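Local coordinates for putative uncharacterized protein (Bacteroides vulgatus, PDB 4F7A) that probably binds mucin O-glycans at the outer membrane as a SusD-like lipoprotein, handing them on for nutrient uptake, at residues 209-217 and 503-511. Sequence-based numbering, arbitrary orientation.
Sequences MRVSNVDKT and WWDTGKNNF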
loop_
_atom_site.group_PDB
_atom_site.type_symbol
_atom_site.label_atom_id
_atom_site.label_comp_id
_atom_site.label_asym_id
_atom_site.label_seq_id
_atom_site.Cartn_x
_atom_site.Cartn_y
_atom_site.Cartn_z
HETATM N N MSE A 209 4.162 -11.082 7.335
HETATM C CA MSE A 209 2.851 -10.961 7.941
HETATM C C MSE A 209 1.749 -11.156 6.910
HETATM O O MSE A 209 0.735 -11.792 7.204
HETATM C CB MSE A 209 2.676 -9.664 8.695
HETATM C CG MSE A 209 3.540 -9.545 9.922
HETATM SE SE MSE A 209 3.425 -10.991 11.201
HETATM C CE MSE A 209 4.954 -11.983 10.629
ATOM N N ARG A 210 1.963 -10.687 5.686
ATOM C CA ARG A 210 0.987 -10.915 4.627
ATOM C C ARG A 210 0.638 -12.405 4.473
ATOM O O ARG A 210 -0.516 -12.750 4.273
ATOM C CB ARG A 210 1.472 -10.399 3.267
ATOM C CG ARG A 210 0.335 -10.434 2.197
ATOM C CD ARG A 210 -0.500 -9.153 2.172
ATOM N NE ARG A 210 0.255 -8.114 1.497
ATOM C CZ ARG A 210 0.645 -6.954 2.023
ATOM N NH1 ARG A 210 0.330 -6.613 3.264
ATOM N NH2 ARG A 210 1.371 -6.118 1.290
ATOM N N VAL A 211 1.643 -13.281 4.536
ATOM C CA VAL A 211 1.409 -14.704 4.285
ATOM C C VAL A 211 1.069 -15.478 5.569
ATOM O O VAL A 211 0.935 -16.690 5.515
ATOM C CB VAL A 211 2.599 -15.402 3.565
ATOM C CG1 VAL A 211 2.970 -14.639 2.292
ATOM C CG2 VAL A 211 3.798 -15.548 4.481
ATOM N N SER A 212 0.917 -14.785 6.705
ATOM C CA SER A 212 0.768 -15.462 8.014
ATOM C C SER A 212 -0.496 -16.305 8.178
ATOM O O SER A 212 -0.466 -17.289 8.919
ATOM C CB SER A 212 0.900 -14.475 9.179
ATOM O OG SER A 212 -0.108 -13.482 9.123
ATOM N N ASN A 213 -1.588 -15.950 7.488
ATOM C CA ASN A 213 -2.827 -16.733 7.566
ATOM C C ASN A 213 -2.788 -17.941 6.660
ATOM O O ASN A 213 -3.267 -18.993 7.052
ATOM C CB ASN A 213 -4.058 -15.909 7.218
ATOM C CG ASN A 213 -4.386 -14.879 8.255
ATOM O OD1 ASN A 213 -4.115 -15.061 9.468
ATOM N ND2 ASN A 213 -5.021 -13.801 7.809
ATOM N N VAL A 214 -2.208 -17.798 5.467
ATOM C CA VAL A 214 -2.112 -18.922 4.511
ATOM C C VAL A 214 -0.966 -19.882 4.770
ATOM O O VAL A 214 -1.092 -21.089 4.504
ATOM C CB VAL A 214 -2.073 -18.418 3.021
ATOM C CG1 VAL A 214 -0.769 -17.700 2.697
ATOM C CG2 VAL A 214 -2.295 -19.572 2.051
ATOM N N ASP A 215 0.157 -19.377 5.272
ATOM C CA ASP A 215 1.368 -20.191 5.415
ATOM C C ASP A 215 2.170 -19.768 6.640
ATOM O O ASP A 215 3.150 -18.999 6.548
ATOM C CB ASP A 215 2.208 -20.102 4.139
ATOM C CG ASP A 215 3.279 -21.191 4.043
ATOM O OD1 ASP A 215 3.696 -21.732 5.073
ATOM O OD2 ASP A 215 3.742 -21.485 2.917
ATOM N N LYS A 216 1.745 -20.263 7.801
ATOM C CA LYS A 216 2.364 -19.857 9.054
ATOM C C LYS A 216 3.831 -20.238 9.122
ATOM O O LYS A 216 4.638 -19.511 9.718
ATOM C CB LYS A 216 1.627 -20.449 10.260
ATOM C CG LYS A 216 2.181 -19.974 11.603
ATOM C CD LYS A 216 1.337 -20.508 12.777
ATOM C CE LYS A 216 1.983 -20.182 14.132
ATOM N NZ LYS A 216 1.131 -20.672 15.258
ATOM N N THR A 217 4.182 -21.379 8.536
ATOM C CA THR A 217 5.565 -21.839 8.535
ATOM C C THR A 217 6.483 -20.867 7.805
ATOM O O THR A 217 7.526 -20.532 8.320
ATOM C CB THR A 217 5.687 -23.239 7.901
ATOM O OG1 THR A 217 4.930 -24.150 8.692
ATOM C CG2 THR A 217 7.139 -23.695 7.841
ATOM N N TRP A 503 -4.318 -15.723 -3.023
ATOM C CA TRP A 503 -3.710 -16.797 -2.251
ATOM C C TRP A 503 -3.558 -16.457 -0.755
ATOM O O TRP A 503 -3.890 -17.279 0.109
ATOM C CB TRP A 503 -2.356 -17.187 -2.869
ATOM C CG TRP A 503 -1.518 -18.148 -2.037
ATOM C CD1 TRP A 503 -1.731 -19.489 -1.836
ATOM C CD2 TRP A 503 -0.331 -17.818 -1.315
ATOM N NE1 TRP A 503 -0.729 -20.009 -1.035
ATOM C CE2 TRP A 503 0.138 -19.003 -0.700
ATOM C CE3 TRP A 503 0.410 -16.646 -1.161
ATOM C CZ2 TRP A 503 1.310 -19.033 0.066
ATOM C CZ3 TRP A 503 1.560 -16.670 -0.371
ATOM C CH2 TRP A 503 2.001 -17.855 0.222
ATOM N N TRP A 504 -3.084 -15.255 -0.442
ATOM C CA TRP A 504 -2.890 -14.870 0.972
ATOM C C TRP A 504 -4.142 -14.500 1.741
ATOM O O TRP A 504 -4.072 -14.294 2.955
ATOM C CB TRP A 504 -1.829 -13.787 1.153
ATOM C CG TRP A 504 -1.903 -12.550 0.275
ATOM C CD1 TRP A 504 -0.941 -12.144 -0.613
ATOM C CD2 TRP A 504 -2.905 -11.518 0.260
ATOM N NE1 TRP A 504 -1.291 -10.959 -1.188
ATOM C CE2 TRP A 504 -2.496 -10.553 -0.685
ATOM C CE3 TRP A 504 -4.103 -11.323 0.929
ATOM C CZ2 TRP A 504 -3.229 -9.405 -0.941
ATOM C CZ3 TRP A 504 -4.843 -10.215 0.665
ATOM C CH2 TRP A 504 -4.416 -9.259 -0.281
ATOM N N ASP A 505 -5.270 -14.472 1.049
ATOM C CA ASP A 505 -6.576 -14.118 1.603
ATOM C C ASP A 505 -7.318 -15.422 1.877
ATOM O O ASP A 505 -7.844 -16.054 0.951
ATOM C CB ASP A 505 -7.327 -13.254 0.570
ATOM C CG ASP A 505 -8.738 -12.885 0.986
ATOM O OD1 ASP A 505 -9.192 -13.306 2.076
ATOM O OD2 ASP A 505 -9.389 -12.161 0.204
ATOM N N THR A 506 -7.339 -15.830 3.143
ATOM C CA THR A 506 -7.999 -17.082 3.545
ATOM C C THR A 506 -9.426 -16.842 4.020
ATOM O O THR A 506 -10.152 -17.781 4.297
ATOM C CB THR A 506 -7.230 -17.765 4.685
ATOM O OG1 THR A 506 -7.180 -16.875 5.808
ATOM C CG2 THR A 506 -5.811 -18.105 4.244
ATOM N N GLY A 507 -9.820 -15.589 4.167
ATOM C CA GLY A 507 -11.151 -15.270 4.658
ATOM C C GLY A 507 -11.245 -15.268 6.169
ATOM O O GLY A 507 -12.304 -14.976 6.710
ATOM N N LYS A 508 -10.163 -15.615 6.869
ATOM C CA LYS A 508 -10.151 -15.479 8.320
ATOM C C LYS A 508 -8.743 -15.438 8.848
ATOM O O LYS A 508 -7.811 -15.859 8.180
ATOM C CB LYS A 508 -10.948 -16.585 9.009
ATOM C CG LYS A 508 -10.319 -17.954 8.995
ATOM C CD LYS A 508 -11.283 -18.959 9.645
ATOM C CE LYS A 508 -10.630 -20.323 9.879
ATOM N NZ LYS A 508 -9.982 -20.869 8.648
ATOM N N ASN A 509 -8.588 -14.899 10.046
ATOM C CA ASN A 509 -7.297 -14.841 10.662
ATOM C C ASN A 509 -7.102 -16.156 11.389
ATOM O O ASN A 509 -7.950 -16.574 12.181
ATOM C CB ASN A 509 -7.176 -13.592 11.532
ATOM C CG ASN A 509 -7.328 -12.339 10.704
ATOM O OD1 ASN A 509 -6.653 -12.209 9.680
ATOM N ND2 ASN A 509 -8.220 -11.411 11.120
ATOM N N ASN A 510 -6.013 -16.833 11.036
ATOM C CA ASN A 510 -5.657 -18.145 11.563
ATOM C C ASN A 510 -4.429 -17.909 12.433
ATOM O O ASN A 510 -3.379 -17.476 11.918
ATOM C CB ASN A 510 -5.279 -19.093 10.399
ATOM C CG ASN A 510 -6.457 -19.410 9.465
ATOM O OD1 ASN A 510 -7.545 -19.711 9.932
ATOM N ND2 ASN A 510 -6.230 -19.346 8.130
ATOM N N PHE A 511 -4.551 -18.141 13.731
ATOM C CA PHE A 511 -3.396 -18.084 14.633
ATOM C C PHE A 511 -2.808 -19.479 14.893
ATOM O O PHE A 511 -3.499 -20.505 14.758
ATOM C CB PHE A 511 -3.805 -17.433 15.944
ATOM C CG PHE A 511 -4.392 -16.061 15.764
ATOM C CD1 PHE A 511 -3.569 -14.956 15.632
ATOM C CD2 PHE A 511 -5.773 -15.879 15.701
ATOM C CE1 PHE A 511 -4.105 -13.700 15.461
ATOM C CE2 PHE A 511 -6.312 -14.615 15.529
ATOM C CZ PHE A 511 -5.475 -13.530 15.404
ATOM O OXT PHE A 511 -1.626 -19.638 15.237
HETATM O O HOH W 1 -2.034 -14.871 4.666
HETATM O O HOH W 2 -1.471 -18.782 10.835
HETATM O O HOH W 3 -5.927 -13.948 5.011
#
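With CG anti to the backbone N (chi1 -171°), Arg210 starts its side chain alongside that of Trp504, and a bend at chi2 brings CD as well as CG over the indole. Arg210 CG sits above the five-membered ring in a CH-pi contact, 3.5 Å from Trp504 CD1, and Arg210 CD rides over the middle of the indole. Asp130 forms a salt bridge with Arg210 NH2 through one oxygen and accepts Trp504 NE1 on the other; Glu437 shares that NH2, and Glu441 pairs with NH1. Val214 CG1 lies between the backbone N and the carbonyl carbon (chi1 69°), which sets it over one face of Trp503, 3.6 Å from CZ2; Val211 CG1 reaches Trp503 CZ3. Segment 209-217 takes in the end of helix 193-210, the turn after it and the start of helix 216-228 in this TPR-like, SusD-family protein, and the irregular C-terminal tail 503-511 curls around it. Asn213 is where they interlock: its ND2 donates to Asn509 OD1 (2.9 Å), on a lone pair in the carbonyl plane. Glu417 and Thr445 O hold Asn509 ND2, fixing that amide. Asn213 OD1 accepts Asn510 N at 3.0 Å, from above the carbonyl plane, and also Arg347. Asn510 ND2 returns a nearly straight bond to Asn213 O (3.2 Å, 168°). An alanine at Asn213 is likely to leave Asn510 N and Asn509 OD1 without their mates. One water takes the Val214 N-H and donates to Arg210 O and Trp504 O; another joins Ser212 O to Asn510 O. Extended Lys216 carries NZ to the C-terminal carboxylate, a 2.9 Å salt bridge to Phe511 OXT.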